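Local coordinates for protein CmeC (Campylobacter jejuni, PDB 4MT4) that forms the trimeric outer membrane channel of a tripartite multidrug efflux pump and probably carries drugs out of the cell, at residues S2-P10 and L282-R293. Sequence-based numbering, arbitrary orientation.
Sequences SLSPNLNIP and LTQQNYLVGVAR
The guanidinium of R293 meets L3 edge-on: NE and NH2 both point at the carbonyl oxygen L3 O, which lies close to the guanidinium plane. The NH2 bond to L3 O is the shorter and straighter, 2.7 Å with an angle of 155° at the hydrogen, against 3.1 Å for NE to the same oxygen. One face of the group rests on CG1 of V289, one helical turn back, while the P5 ring approaches obliquely. A bend at chi3 (-79°) folds the arginine back along its helix to this carbonyl. At the Y287 ring, S4 OG sits by the edge, in plane and 3.6 Å from CD1; that hydroxyl is hydrogen-bonded to OD2 of D132 on helix 129-195. N286 turns both ends of its amide to P5: ND2 gives a nearly straight bond of 3.0 Å to P5 O, which lies in the amide plane, and OD1 lies against P5 CG while accepting from K351 of helix 339-405.

CmeC, like lipidated outer membrane factors such as OprM, carries a lipid on its N-terminal cysteine, and the extended chain that follows runs down the outside of the helical barrel; here residues 2-10 descend along helix 273-293, antiparallel to it, from the end near the beta-barrel. At G290 the two backbones come within 3.7 Å, CA to CA of S4, an approach allowed by the missing side chain. The CB atoms of L3, P5, L7 and I9, every second residue, point toward the helix. L7 extends away from its own backbone nitrogen (chi1 -171°), which brings CD2 within 3.6 Å of T283 CG2 and CD1 against the flank of N286. Beyond it, I9 and L282 lie alongside each other, pointing opposite ways, with I9 CG1 4.1 Å from L282 CD2.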
ATOM      1  N   SER B   2      27.281  14.198  23.781  1.00 54.21           N
ATOM      2  CA  SER B   2      26.223  14.140  22.778  1.00 41.82           C
ATOM      3  C   SER B   2      26.440  15.186  21.687  1.00 45.52           C
ATOM      4  O   SER B   2      26.763  16.338  21.977  1.00 44.94           O
ATOM      5  CB  SER B   2      24.849  14.344  23.422  1.00 55.37           C
ATOM      6  OG  SER B   2      23.821  14.296  22.448  1.00 38.60           O
ATOM      7  N   LEU B   3      26.265  14.773  20.434  1.00 39.94           N
ATOM      8  CA  LEU B   3      26.361  15.683  19.299  1.00 34.68           C
ATOM      9  C   LEU B   3      24.999  15.873  18.638  1.00 42.96           C
ATOM     10  O   LEU B   3      24.896  16.411  17.534  1.00 37.60           O
ATOM     11  CB  LEU B   3      27.376  15.168  18.279  1.00 36.06           C
ATOM     12  CG  LEU B   3      28.788  14.942  18.817  1.00 42.38           C
ATOM     13  CD1 LEU B   3      29.713  14.497  17.701  1.00 42.50           C
ATOM     14  CD2 LEU B   3      29.325  16.196  19.495  1.00 33.95           C
ATOM     15  N   SER B   4      23.953  15.423  19.324  1.00 39.07           N
ATOM     16  CA  SER B   4      22.589  15.599  18.842  1.00 52.56           C
ATOM     17  C   SER B   4      22.182  17.064  18.895  1.00 46.20           C
ATOM     18  O   SER B   4      22.331  17.720  19.927  1.00 48.95           O
ATOM     19  CB  SER B   4      21.614  14.749  19.658  1.00 34.02           C
ATOM     20  OG  SER B   4      21.770  13.374  19.355  1.00 59.29           O
ATOM     21  N   PRO B   5      21.666  17.583  17.773  1.00 44.93           N
ATOM     22  CA  PRO B   5      21.252  18.985  17.709  1.00 50.91           C
ATOM     23  C   PRO B   5      19.998  19.237  18.538  1.00 45.14           C
ATOM     24  O   PRO B   5      19.264  18.292  18.830  1.00 45.84           O
ATOM     25  CB  PRO B   5      20.978  19.199  16.219  1.00 35.91           C
ATOM     26  CG  PRO B   5      20.567  17.847  15.728  1.00 39.70           C
ATOM     27  CD  PRO B   5      21.400  16.866  16.512  1.00 39.76           C
ATOM     28  N   ASN B   6      19.767  20.491  18.916  1.00 53.87           N
ATOM     29  CA  ASN B   6      18.544  20.859  19.620  1.00 58.53           C
ATOM     30  C   ASN B   6      17.322  20.649  18.735  1.00 46.85           C
ATOM     31  O   ASN B   6      17.286  21.111  17.594  1.00 57.48           O
ATOM     32  CB  ASN B   6      18.607  22.314  20.093  1.00 54.98           C
ATOM     33  CG  ASN B   6      19.633  22.529  21.188  1.00 65.54           C
ATOM     34  OD1 ASN B   6      20.017  21.591  21.885  1.00 72.52           O
ATOM     35  ND2 ASN B   6      20.080  23.769  21.348  1.00 80.63           N
ATOM     36  N   LEU B   7      16.324  19.946  19.260  1.00 54.09           N
ATOM     37  CA  LEU B   7      15.104  19.692  18.506  1.00 67.19           C
ATOM     38  C   LEU B   7      14.140  20.863  18.647  1.00 55.18           C
ATOM     39  O   LEU B   7      13.618  21.123  19.731  1.00 59.89           O
ATOM     40  CB  LEU B   7      14.442  18.395  18.970  1.00 51.31           C
ATOM     41  CG  LEU B   7      13.271  17.915  18.114  1.00 56.16           C
ATOM     42  CD1 LEU B   7      13.716  17.669  16.680  1.00 54.56           C
ATOM     43  CD2 LEU B   7      12.668  16.661  18.713  1.00 53.23           C
ATOM     44  N   ASN B   8      13.912  21.566  17.543  1.00 63.00           N
ATOM     45  CA  ASN B   8      13.069  22.756  17.551  1.00 79.50           C
ATOM     46  C   ASN B   8      11.781  22.572  16.759  1.00 76.84           C
ATOM     47  O   ASN B   8      11.715  22.895  15.572  1.00 83.92           O
ATOM     48  CB  ASN B   8      13.845  23.955  17.005  1.00 75.61           C
ATOM     49  CG  ASN B   8      15.064  24.287  17.839  1.00 92.59           C
ATOM     50  OD1 ASN B   8      16.183  24.348  17.330  1.00 83.92           O
ATOM     51  ND2 ASN B   8      14.855  24.495  19.135  1.00 88.95           N
ATOM     52  N   ILE B   9      10.755  22.053  17.423  1.00 77.11           N
ATOM     53  CA  ILE B   9       9.447  21.912  16.804  1.00 75.32           C
ATOM     54  C   ILE B   9       8.663  23.211  16.932  1.00 67.96           C
ATOM     55  O   ILE B   9       8.353  23.644  18.040  1.00 63.64           O
ATOM     56  CB  ILE B   9       8.637  20.766  17.435  1.00 63.57           C
ATOM     57  CG1 ILE B   9       9.413  19.452  17.347  1.00 73.34           C
ATOM     58  CG2 ILE B   9       7.281  20.635  16.755  1.00 71.98           C
ATOM     59  CD1 ILE B   9       9.744  18.855  18.695  1.00 70.94           C
ATOM     60  N   PRO B  10       8.343  23.841  15.792  1.00 89.71           N
ATOM     61  CA  PRO B  10       7.559  25.079  15.792  1.00 89.86           C
ATOM     62  C   PRO B  10       6.158  24.855  16.346  1.00 78.96           C
ATOM     63  O   PRO B  10       5.585  23.782  16.157  1.00 74.61           O
ATOM     64  CB  PRO B  10       7.512  25.467  14.311  1.00 77.97           C
ATOM     65  CG  PRO B  10       7.711  24.182  13.581  1.00 79.55           C
ATOM     66  CD  PRO B  10       8.664  23.392  14.427  1.00 90.74           C
ATOM     67  N   LEU B 282      10.314  11.682  15.079  1.00 48.17           N
ATOM     68  CA  LEU B 282      11.117  12.837  14.694  1.00 40.23           C
ATOM     69  C   LEU B 282      12.313  13.012  15.629  1.00 44.99           C
ATOM     70  O   LEU B 282      13.429  13.262  15.173  1.00 41.19           O
ATOM     71  CB  LEU B 282      10.265  14.106  14.682  1.00 41.10           C
ATOM     72  CG  LEU B 282      10.999  15.432  14.467  1.00 42.15           C
ATOM     73  CD1 LEU B 282      11.789  15.419  13.163  1.00 35.63           C
ATOM     74  CD2 LEU B 282      10.021  16.595  14.497  1.00 45.62           C
ATOM     75  N   THR B 283      12.082  12.873  16.934  1.00 37.32           N
ATOM     76  CA  THR B 283      13.169  12.964  17.912  1.00 53.87           C
ATOM     77  C   THR B 283      14.121  11.789  17.755  1.00 40.82           C
ATOM     78  O   THR B 283      15.308  11.892  18.052  1.00 43.66           O
ATOM     79  CB  THR B 283      12.656  12.978  19.366  1.00 48.07           C
ATOM     80  OG1 THR B 283      12.719  11.653  19.908  1.00 69.72           O
ATOM     81  CG2 THR B 283      11.226  13.479  19.431  1.00 28.20           C
ATOM     82  N   GLN B 284      13.579  10.667  17.294  1.00 42.80           N
ATOM     83  CA  GLN B 284      14.375   9.473  17.055  1.00 45.73           C
ATOM     84  C   GLN B 284      15.425   9.739  15.984  1.00 41.72           C
ATOM     85  O   GLN B 284      16.601   9.425  16.160  1.00 42.65           O
ATOM     86  CB  GLN B 284      13.482   8.305  16.639  1.00 37.20           C
ATOM     87  CG  GLN B 284      14.250   7.061  16.232  1.00 29.80           C
ATOM     88  CD  GLN B 284      13.337   5.918  15.832  1.00 49.89           C
ATOM     89  OE1 GLN B 284      12.244   6.134  15.308  1.00 49.23           O
ATOM     90  NE2 GLN B 284      13.782   4.692  16.080  1.00 42.13           N
ATOM     91  N   GLN B 285      14.988  10.329  14.877  1.00 44.64           N
ATOM     92  CA  GLN B 285      15.884  10.670  13.776  1.00 39.08           C
ATOM     93  C   GLN B 285      16.851  11.777  14.183  1.00 50.34           C
ATOM     94  O   GLN B 285      17.983  11.831  13.703  1.00 44.94           O
ATOM     95  CB  GLN B 285      15.082  11.095  12.544  1.00 38.85           C
ATOM     96  CG  GLN B 285      14.210   9.991  11.965  1.00 42.79           C
ATOM     97  CD  GLN B 285      15.022   8.796  11.508  1.00 45.37           C
ATOM     98  OE1 GLN B 285      16.073   8.946  10.884  1.00 52.98           O
ATOM     99  NE2 GLN B 285      14.543   7.598  11.825  1.00 47.93           N
ATOM    100  N   ASN B 286      16.399  12.656  15.072  1.00 42.74           N
ATOM    101  CA  ASN B 286      17.231  13.749  15.560  1.00 42.31           C
ATOM    102  C   ASN B 286      18.405  13.226  16.380  1.00 39.89           C
ATOM    103  O   ASN B 286      19.514  13.753  16.301  1.00 42.25           O
ATOM    104  CB  ASN B 286      16.394  14.722  16.391  1.00 44.26           C
ATOM    105  CG  ASN B 286      17.197  15.910  16.878  1.00 39.30           C
ATOM    106  OD1 ASN B 286      17.537  16.804  16.102  1.00 41.11           O
ATOM    107  ND2 ASN B 286      17.496  15.933  18.171  1.00 33.34           N
ATOM    108  N   TYR B 287      18.151  12.182  17.164  1.00 37.64           N
ATOM    109  CA  TYR B 287      19.195  11.539  17.953  1.00 40.67           C
ATOM    110  C   TYR B 287      20.202  10.827  17.055  1.00 40.26           C
ATOM    111  O   TYR B 287      21.392  10.763  17.364  1.00 39.00           O
ATOM    112  CB  TYR B 287      18.581  10.545  18.945  1.00 39.89           C
ATOM    113  CG  TYR B 287      18.027  11.187  20.199  1.00 43.16           C
ATOM    114  CD1 TYR B 287      18.776  12.113  20.918  1.00 40.44           C
ATOM    115  CD2 TYR B 287      16.754  10.873  20.661  1.00 41.72           C
ATOM    116  CE1 TYR B 287      18.273  12.702  22.065  1.00 42.00           C
ATOM    117  CE2 TYR B 287      16.242  11.457  21.805  1.00 36.81           C
ATOM    118  CZ  TYR B 287      17.004  12.370  22.502  1.00 47.56           C
ATOM    119  OH  TYR B 287      16.488  12.947  23.640  1.00 45.16           O
ATOM    120  N   LEU B 288      19.713  10.296  15.939  1.00 40.90           N
ATOM    121  CA  LEU B 288      20.558   9.567  15.000  1.00 42.56           C
ATOM    122  C   LEU B 288      21.474  10.505  14.224  1.00 39.52           C
ATOM    123  O   LEU B 288      22.479  10.074  13.659  1.00 43.23           O
ATOM    124  CB  LEU B 288      19.701   8.751  14.034  1.00 32.17           C
ATOM    125  CG  LEU B 288      18.970   7.564  14.665  1.00 45.49           C
ATOM    126  CD1 LEU B 288      18.153   6.816  13.625  1.00 27.80           C
ATOM    127  CD2 LEU B 288      19.963   6.635  15.352  1.00 31.62           C
ATOM    128  N   VAL B 289      21.115  11.784  14.189  1.00 41.54           N
ATOM    129  CA  VAL B 289      21.984  12.795  13.603  1.00 37.02           C
ATOM    130  C   VAL B 289      23.242  12.920  14.454  1.00 42.93           C
ATOM    131  O   VAL B 289      24.357  12.996  13.931  1.00 40.92           O
ATOM    132  CB  VAL B 289      21.283  14.163  13.495  1.00 39.29           C
ATOM    133  CG1 VAL B 289      22.274  15.242  13.083  1.00 34.73           C
ATOM    134  CG2 VAL B 289      20.124  14.091  12.510  1.00 40.42           C
ATOM    135  N   GLY B 290      23.055  12.922  15.770  1.00 38.62           N
ATOM    136  CA  GLY B 290      24.165  12.980  16.702  1.00 42.91           C
ATOM    137  C   GLY B 290      25.082  11.779  16.575  1.00 40.63           C
ATOM    138  O   GLY B 290      26.304  11.922  16.595  1.00 43.85           O
ATOM    139  N   VAL B 291      24.488  10.596  16.441  1.00 40.93           N
ATOM    140  CA  VAL B 291      25.240   9.358  16.263  1.00 36.50           C
ATOM    141  C   VAL B 291      26.133   9.427  15.028  1.00 43.77           C
ATOM    142  O   VAL B 291      27.290   9.005  15.056  1.00 41.01           O
ATOM    143  CB  VAL B 291      24.298   8.142  16.137  1.00 45.05           C
ATOM    144  CG1 VAL B 291      25.085   6.878  15.808  1.00 34.11           C
ATOM    145  CG2 VAL B 291      23.491   7.959  17.411  1.00 34.85           C
ATOM    146  N   ALA B 292      25.584   9.973  13.948  1.00 38.99           N
ATOM    147  CA  ALA B 292      26.304  10.076  12.685  1.00 39.42           C
ATOM    148  C   ALA B 292      27.464  11.060  12.777  1.00 44.79           C
ATOM    149  O   ALA B 292      28.494  10.879  12.128  1.00 43.72           O
ATOM    150  CB  ALA B 292      25.353  10.485  11.571  1.00 27.08           C
ATOM    151  N   ARG B 293      27.297  12.099  13.590  1.00 37.57           N
ATOM    152  CA  ARG B 293      28.314  13.140  13.714  1.00 39.39           C
ATOM    153  C   ARG B 293      29.490  12.708  14.586  1.00 38.58           C
ATOM    154  O   ARG B 293      30.563  13.309  14.532  1.00 41.50           O
ATOM    155  CB  ARG B 293      27.700  14.427  14.270  1.00 32.91           C
ATOM    156  CG  ARG B 293      26.703  15.088  13.325  1.00 46.94           C
ATOM    157  CD  ARG B 293      26.632  16.600  13.510  1.00 51.48           C
ATOM    158  NE  ARG B 293      25.833  16.998  14.667  1.00 51.09           N
ATOM    159  CZ  ARG B 293      24.937  17.981  14.650  1.00 46.86           C
ATOM    160  NH1 ARG B 293      24.723  18.667  13.534  1.00 46.33           N
ATOM    161  NH2 ARG B 293      24.252  18.282  15.746  1.00 47.54           N
TER